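Long-range contacts in oxidoreductase, Gfo/Idh/MocA family (Vibrio cholerae, PDB 1XEA), which probably acts as a nucleotide-dependent oxidoreductase, pairing an NAD-binding Rossmann domain with a second domain built on a large mixed beta sheet: residues 199-204 / 212-217; 145-150 / 173-178. All blocks are in the same frame, centred on the assembly; numbering follows the deposited sequence.

Contact 1 (199-204 / 212-217); sequences RLDVQW and HASMNR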
loop_
_atom_site.group_PDB
_atom_site.type_symbol
_atom_site.label_atom_id
_atom_site.label_comp_id
_atom_site.label_asym_id
_atom_site.label_seq_id
_atom_site.Cartn_x
_atom_site.Cartn_y
_atom_site.Cartn_z
ATOM N N ARG A 199 -1.544 26.200 7.846
ATOM C CA ARG A 199 -0.566 25.575 6.959
ATOM C C ARG A 199 0.385 26.599 6.350
ATOM O O ARG A 199 -0.010 27.726 6.052
ATOM C CB ARG A 199 -1.243 24.806 5.827
ATOM C CG ARG A 199 -1.758 25.711 4.764
ATOM C CD ARG A 199 -1.895 25.044 3.430
ATOM N NE ARG A 199 -2.309 26.056 2.467
ATOM C CZ ARG A 199 -1.508 27.004 1.988
ATOM N NH1 ARG A 199 -0.239 27.068 2.364
ATOM N NH2 ARG A 199 -1.979 27.920 1.154
ATOM N N LEU A 200 1.635 26.184 6.155
ATOM C CA LEU A 200 2.692 27.033 5.599
ATOM C C LEU A 200 3.398 26.277 4.477
ATOM O O LEU A 200 3.719 25.099 4.627
ATOM C CB LEU A 200 3.699 27.382 6.700
ATOM C CG LEU A 200 4.819 28.358 6.378
ATOM C CD1 LEU A 200 4.233 29.712 6.023
ATOM C CD2 LEU A 200 5.744 28.473 7.570
ATOM N N ASP A 201 3.638 26.949 3.359
ATOM C CA ASP A 201 4.300 26.315 2.226
ATOM C C ASP A 201 5.369 27.194 1.606
ATOM O O ASP A 201 5.064 28.175 0.925
ATOM C CB ASP A 201 3.279 25.935 1.155
ATOM C CG ASP A 201 2.365 24.805 1.595
ATOM O OD1 ASP A 201 2.882 23.740 1.993
ATOM O OD2 ASP A 201 1.128 24.972 1.539
ATOM N N VAL A 202 6.624 26.829 1.840
ATOM C CA VAL A 202 7.750 27.576 1.306
ATOM C C VAL A 202 8.432 26.766 0.222
ATOM O O VAL A 202 8.843 25.628 0.439
ATOM C CB VAL A 202 8.772 27.905 2.397
ATOM C CG1 VAL A 202 9.995 28.562 1.776
ATOM C CG2 VAL A 202 8.143 28.818 3.430
ATOM N N GLN A 203 8.566 27.379 -0.945
ATOM C CA GLN A 203 9.170 26.723 -2.089
ATOM C C GLN A 203 10.006 27.697 -2.926
ATOM O O GLN A 203 9.579 28.818 -3.198
ATOM C CB GLN A 203 8.049 26.103 -2.931
ATOM C CG GLN A 203 8.302 26.089 -4.419
ATOM C CD GLN A 203 7.220 25.367 -5.201
ATOM O OE1 GLN A 203 7.151 25.490 -6.424
ATOM N NE2 GLN A 203 6.376 24.600 -4.505
ATOM N N TRP A 204 11.199 27.267 -3.325
ATOM C CA TRP A 204 12.071 28.097 -4.151
ATOM C C TRP A 204 12.942 27.211 -5.035
ATOM O O TRP A 204 13.049 26.002 -4.812
ATOM C CB TRP A 204 12.963 28.971 -3.284
ATOM C CG TRP A 204 14.013 28.218 -2.551
ATOM C CD1 TRP A 204 15.327 28.075 -2.906
ATOM C CD2 TRP A 204 13.866 27.578 -1.283
ATOM N NE1 TRP A 204 16.010 27.386 -1.927
ATOM C CE2 TRP A 204 15.135 27.066 -0.924
ATOM C CE3 TRP A 204 12.776 27.372 -0.424
ATOM C CZ2 TRP A 204 15.352 26.390 0.282
ATOM C CZ3 TRP A 204 12.987 26.700 0.770
ATOM C CH2 TRP A 204 14.268 26.208 1.108
ATOM N N HIS A 212 11.206 22.370 -1.549
ATOM C CA HIS A 212 9.859 22.650 -1.057
ATOM C C HIS A 212 9.588 22.106 0.340
ATOM O O HIS A 212 9.733 20.908 0.594
ATOM C CB HIS A 212 8.833 22.072 -2.040
ATOM C CG HIS A 212 7.406 22.400 -1.710
ATOM N ND1 HIS A 212 6.342 21.881 -2.420
ATOM C CD2 HIS A 212 6.865 23.200 -0.759
ATOM C CE1 HIS A 212 5.210 22.348 -1.922
ATOM N NE2 HIS A 212 5.500 23.150 -0.914
ATOM N N ALA A 213 9.185 22.999 1.239
ATOM C CA ALA A 213 8.862 22.633 2.615
ATOM C C ALA A 213 7.378 22.913 2.786
ATOM O O ALA A 213 6.919 24.024 2.552
ATOM C CB ALA A 213 9.681 23.455 3.598
ATOM N N SER A 214 6.641 21.896 3.206
ATOM C CA SER A 214 5.204 21.993 3.354
ATOM C C SER A 214 4.750 21.467 4.721
ATOM O O SER A 214 5.142 20.379 5.156
ATOM C CB SER A 214 4.576 21.196 2.208
ATOM O OG SER A 214 3.187 21.027 2.327
HETATM N N MSE A 215 3.929 22.253 5.407
HETATM C CA MSE A 215 3.422 21.842 6.704
HETATM C C MSE A 215 1.989 22.285 6.882
HETATM O O MSE A 215 1.707 23.480 6.945
HETATM C CB MSE A 215 4.262 22.437 7.824
HETATM C CG MSE A 215 3.703 22.165 9.209
HETATM SE SE MSE A 215 4.960 22.625 10.610
HETATM C CE MSE A 215 6.067 21.043 10.519
ATOM N N ASN A 216 1.087 21.317 6.974
ATOM C CA ASN A 216 -0.319 21.620 7.164
ATOM C C ASN A 216 -0.695 21.036 8.507
ATOM O O ASN A 216 -0.991 19.844 8.616
ATOM C CB ASN A 216 -1.161 20.978 6.068
ATOM C CG ASN A 216 -2.596 21.422 6.117
ATOM O OD1 ASN A 216 -3.131 21.701 7.186
ATOM N ND2 ASN A 216 -3.235 21.486 4.962
ATOM N N ARG A 217 -0.668 21.874 9.537
ATOM C CA ARG A 217 -0.994 21.407 10.872
ATOM C C ARG A 217 -2.483 21.314 11.138
ATOM O O ARG A 217 -2.923 21.232 12.282
ATOM C CB ARG A 217 -0.286 22.268 11.909
ATOM C CG ARG A 217 1.189 21.981 11.907
ATOM C CD ARG A 217 1.922 22.822 12.880
ATOM N NE ARG A 217 1.441 22.632 14.230
ATOM C CZ ARG A 217 2.066 23.115 15.293
ATOM N NH1 ARG A 217 3.187 23.808 15.144
ATOM N NH2 ARG A 217 1.574 22.894 16.500
#
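A beta hairpin of the large mixed sheet brings 199-204 and 212-217 together as antiparallel neighbours, their axes 4.6 Å apart at closest approach. Leu200 with Met215 and Val202 with Ala213 are the hydrogen-bonded pairs. Within the second of these the bond from Ala213 N to Val202 O is almost straight (N-H...O 176°), and in the first Leu200 N meets Met215 O at 2.8 Å in the carbonyl plane. These four residues put their side chains on the face covered by helix 160-175, where Leu200 packs on Phe163 and Phe168. The other face carries Arg199, Asp201, Gln203, His212, Ser214 and Asn216 and lies toward the second subunit, whose Leu210 packs on Arg199 and Asp201. On it CB of Gln203 sits over the imidazole of His212 in a CH-pi contact, 4.2 Å from the ring centroid. Arg199 CB leans on the amide of Asn216, whose OD1 is taken by the backbone N of Gln218. The buried carboxylate of Asp201 is gripped at both oxygens: OD2 forms a salt bridge with Arg199 NH1 at 2.6 Å, while OD1, approached nearly along its C-O axis, accepts a hydrogen bond from Ser214 OG at 2.8 Å.

Contact 2 (145-150 / 173-178); sequences RSLRWE and DSVNLS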
loop_
_atom_site.group_PDB
_atom_site.type_symbol
_atom_site.label_atom_id
_atom_site.label_comp_id
_atom_site.label_asym_id
_atom_site.label_seq_id
_atom_site.Cartn_x
_atom_site.Cartn_y
_atom_site.Cartn_z
ATOM N N ARG A 145 16.577 17.003 -8.869
ATOM C CA ARG A 145 15.809 17.911 -9.709
ATOM C C ARG A 145 14.684 18.515 -8.880
ATOM O O ARG A 145 14.076 19.508 -9.268
ATOM C CB ARG A 145 15.237 17.185 -10.929
ATOM C CG ARG A 145 16.298 16.685 -11.887
ATOM C CD ARG A 145 17.098 17.839 -12.468
ATOM N NE ARG A 145 18.368 17.396 -13.048
ATOM C CZ ARG A 145 19.567 17.749 -12.587
ATOM N NH1 ARG A 145 19.659 18.556 -11.534
ATOM N NH2 ARG A 145 20.671 17.297 -13.180
ATOM N N SER A 146 14.418 17.904 -7.732
ATOM C CA SER A 146 13.385 18.387 -6.826
ATOM C C SER A 146 13.402 17.571 -5.530
ATOM O O SER A 146 13.827 16.414 -5.510
ATOM C CB SER A 146 12.002 18.318 -7.498
ATOM O OG SER A 146 11.281 17.154 -7.123
ATOM N N LEU A 147 12.963 18.197 -4.447
ATOM C CA LEU A 147 12.902 17.554 -3.146
ATOM C C LEU A 147 11.778 18.230 -2.362
ATOM O O LEU A 147 11.820 19.438 -2.128
ATOM C CB LEU A 147 14.233 17.704 -2.396
ATOM C CG LEU A 147 14.260 17.194 -0.946
ATOM C CD1 LEU A 147 14.116 15.686 -0.930
ATOM C CD2 LEU A 147 15.539 17.621 -0.257
ATOM N N ARG A 148 10.773 17.454 -1.971
ATOM C CA ARG A 148 9.636 17.984 -1.233
ATOM C C ARG A 148 9.505 17.309 0.115
ATOM O O ARG A 148 9.370 16.087 0.211
ATOM C CB ARG A 148 8.345 17.776 -2.028
ATOM C CG ARG A 148 7.083 18.201 -1.295
ATOM C CD ARG A 148 5.874 18.132 -2.212
ATOM N NE ARG A 148 5.508 16.769 -2.560
ATOM C CZ ARG A 148 4.926 16.418 -3.703
ATOM N NH1 ARG A 148 4.643 17.336 -4.625
ATOM N NH2 ARG A 148 4.623 15.140 -3.920
ATOM N N TRP A 149 9.531 18.111 1.166
ATOM C CA TRP A 149 9.406 17.575 2.504
ATOM C C TRP A 149 8.058 18.025 3.084
ATOM O O TRP A 149 7.833 19.211 3.280
ATOM C CB TRP A 149 10.573 18.088 3.351
ATOM C CG TRP A 149 10.891 17.200 4.508
ATOM C CD1 TRP A 149 10.085 16.929 5.580
ATOM C CD2 TRP A 149 12.073 16.426 4.688
ATOM N NE1 TRP A 149 10.691 16.035 6.411
ATOM C CE2 TRP A 149 11.916 15.707 5.890
ATOM C CE3 TRP A 149 13.255 16.265 3.950
ATOM C CZ2 TRP A 149 12.895 14.838 6.374
ATOM C CZ3 TRP A 149 14.224 15.404 4.435
ATOM C CH2 TRP A 149 14.037 14.703 5.635
ATOM N N GLU A 150 7.159 17.077 3.325
ATOM C CA GLU A 150 5.850 17.368 3.897
ATOM C C GLU A 150 5.798 16.837 5.334
ATOM O O GLU A 150 6.206 15.706 5.606
ATOM C CB GLU A 150 4.747 16.684 3.081
ATOM C CG GLU A 150 4.657 17.129 1.626
ATOM C CD GLU A 150 3.533 16.442 0.852
ATOM O OE1 GLU A 150 2.357 16.562 1.264
ATOM O OE2 GLU A 150 3.832 15.784 -0.172
ATOM N N ASP A 173 14.532 23.274 7.066
ATOM C CA ASP A 173 15.963 23.006 7.093
ATOM C C ASP A 173 16.323 21.763 6.290
ATOM O O ASP A 173 17.277 21.769 5.508
ATOM C CB ASP A 173 16.463 22.801 8.522
ATOM C CG ASP A 173 17.905 22.293 8.561
ATOM O OD1 ASP A 173 18.839 23.079 8.317
ATOM O OD2 ASP A 173 18.113 21.095 8.817
ATOM N N SER A 174 15.568 20.690 6.501
ATOM C CA SER A 174 15.818 19.429 5.814
ATOM C C SER A 174 15.887 19.573 4.305
ATOM O O SER A 174 16.514 18.769 3.623
ATOM C CB SER A 174 14.736 18.411 6.176
ATOM O OG SER A 174 14.732 18.164 7.561
ATOM N N VAL A 175 15.248 20.611 3.795
ATOM C CA VAL A 175 15.208 20.851 2.373
ATOM C C VAL A 175 16.183 21.933 1.951
ATOM O O VAL A 175 16.547 22.021 0.784
ATOM C CB VAL A 175 13.790 21.261 1.972
ATOM C CG1 VAL A 175 13.754 21.664 0.533
ATOM C CG2 VAL A 175 12.831 20.101 2.209
ATOM N N ASN A 176 16.609 22.743 2.920
ATOM C CA ASN A 176 17.521 23.867 2.694
ATOM C C ASN A 176 18.947 23.444 2.317
ATOM O O ASN A 176 19.907 23.716 3.032
ATOM C CB ASN A 176 17.545 24.742 3.944
ATOM C CG ASN A 176 18.106 26.109 3.677
ATOM O OD1 ASN A 176 18.564 26.396 2.572
ATOM N ND2 ASN A 176 18.063 26.972 4.680
ATOM N N LEU A 177 19.068 22.796 1.165
ATOM C CA LEU A 177 20.341 22.297 0.679
ATOM C C LEU A 177 21.126 23.334 -0.120
ATOM O O LEU A 177 22.216 23.050 -0.611
ATOM C CB LEU A 177 20.087 21.065 -0.185
ATOM C CG LEU A 177 19.295 19.924 0.462
ATOM C CD1 LEU A 177 18.764 19.011 -0.617
ATOM C CD2 LEU A 177 20.165 19.159 1.447
ATOM N N SER A 178 20.566 24.529 -0.264
ATOM C CA SER A 178 21.220 25.592 -1.024
ATOM C C SER A 178 21.583 26.782 -0.136
ATOM O O SER A 178 22.007 27.832 -0.625
ATOM C CB SER A 178 20.289 26.075 -2.136
ATOM O OG SER A 178 19.208 26.823 -1.598
#
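Ser174 lies over one face of the Trp149 indole, where strand 146-150 meets the helix end at 173-175 and the residues that follow it. Ser174 CB is 3.5 Å from the centroid of the six-membered ring and only 13° off its normal, a CH-pi contact displaced toward the CE3 and CZ3 rim, with CE3 the nearest ring atom. The Ser174 hydroxyl, anti to its own carbonyl carbon (chi1 -60°), turns back along the helix to bond the carbonyl O of His170, so the methylene rather than the oxygen carries the contact. Trp149 has CG anti to the backbone N, and its NE1 is held by Glu224 OE1, which helps fix the rotation of the indole. Beside it, the Val175 and Trp149 side chains run antiparallel alongside one another, with Val175 CG2 against Trp149 CB at 3.2 Å. Leu147, two residues earlier and pointing the same way, lies roughly perpendicular to Leu177 just beyond the helix; their branches meet tip to tip, Leu147 CD2 to Leu177 CD1 at 3.5 Å. Leu136 of helix 134-138 touches Leu147, Trp149 and Leu177. No hydrogen bond joins the segments. An inverse gamma turn is centred on Asn176, with Leu177 N bonded to Val175 O at 2.7 Å. The whole is an alpha/beta layer contact, in which the C-terminal end of helix 160-175 lies against strand 146-152 of the mixed sheet.

How the contacts relate
Contacts 1 and 2 lie side by side in the same mixed sheet, their centres 11 Å apart, because strand 209-216 of the hairpin is the parallel neighbour of strand 146-152. Two probable backbone hydrogen bonds join them across this seam: His212 O with Trp149 N and Ser214 N with Trp149 O, each 2.9 Å. Val175 CG1 also packs against His212 N at 3.4 Å. Helix 160-175 serves both contacts, its Phe163 and Phe168 meeting Leu200 in contact 1 and its last turn meeting Trp149 in contact 2. Residues of both contacts touch the second subunit. The bound nickel ion is about 12 Å from the side chain of Leu177 in contact 2.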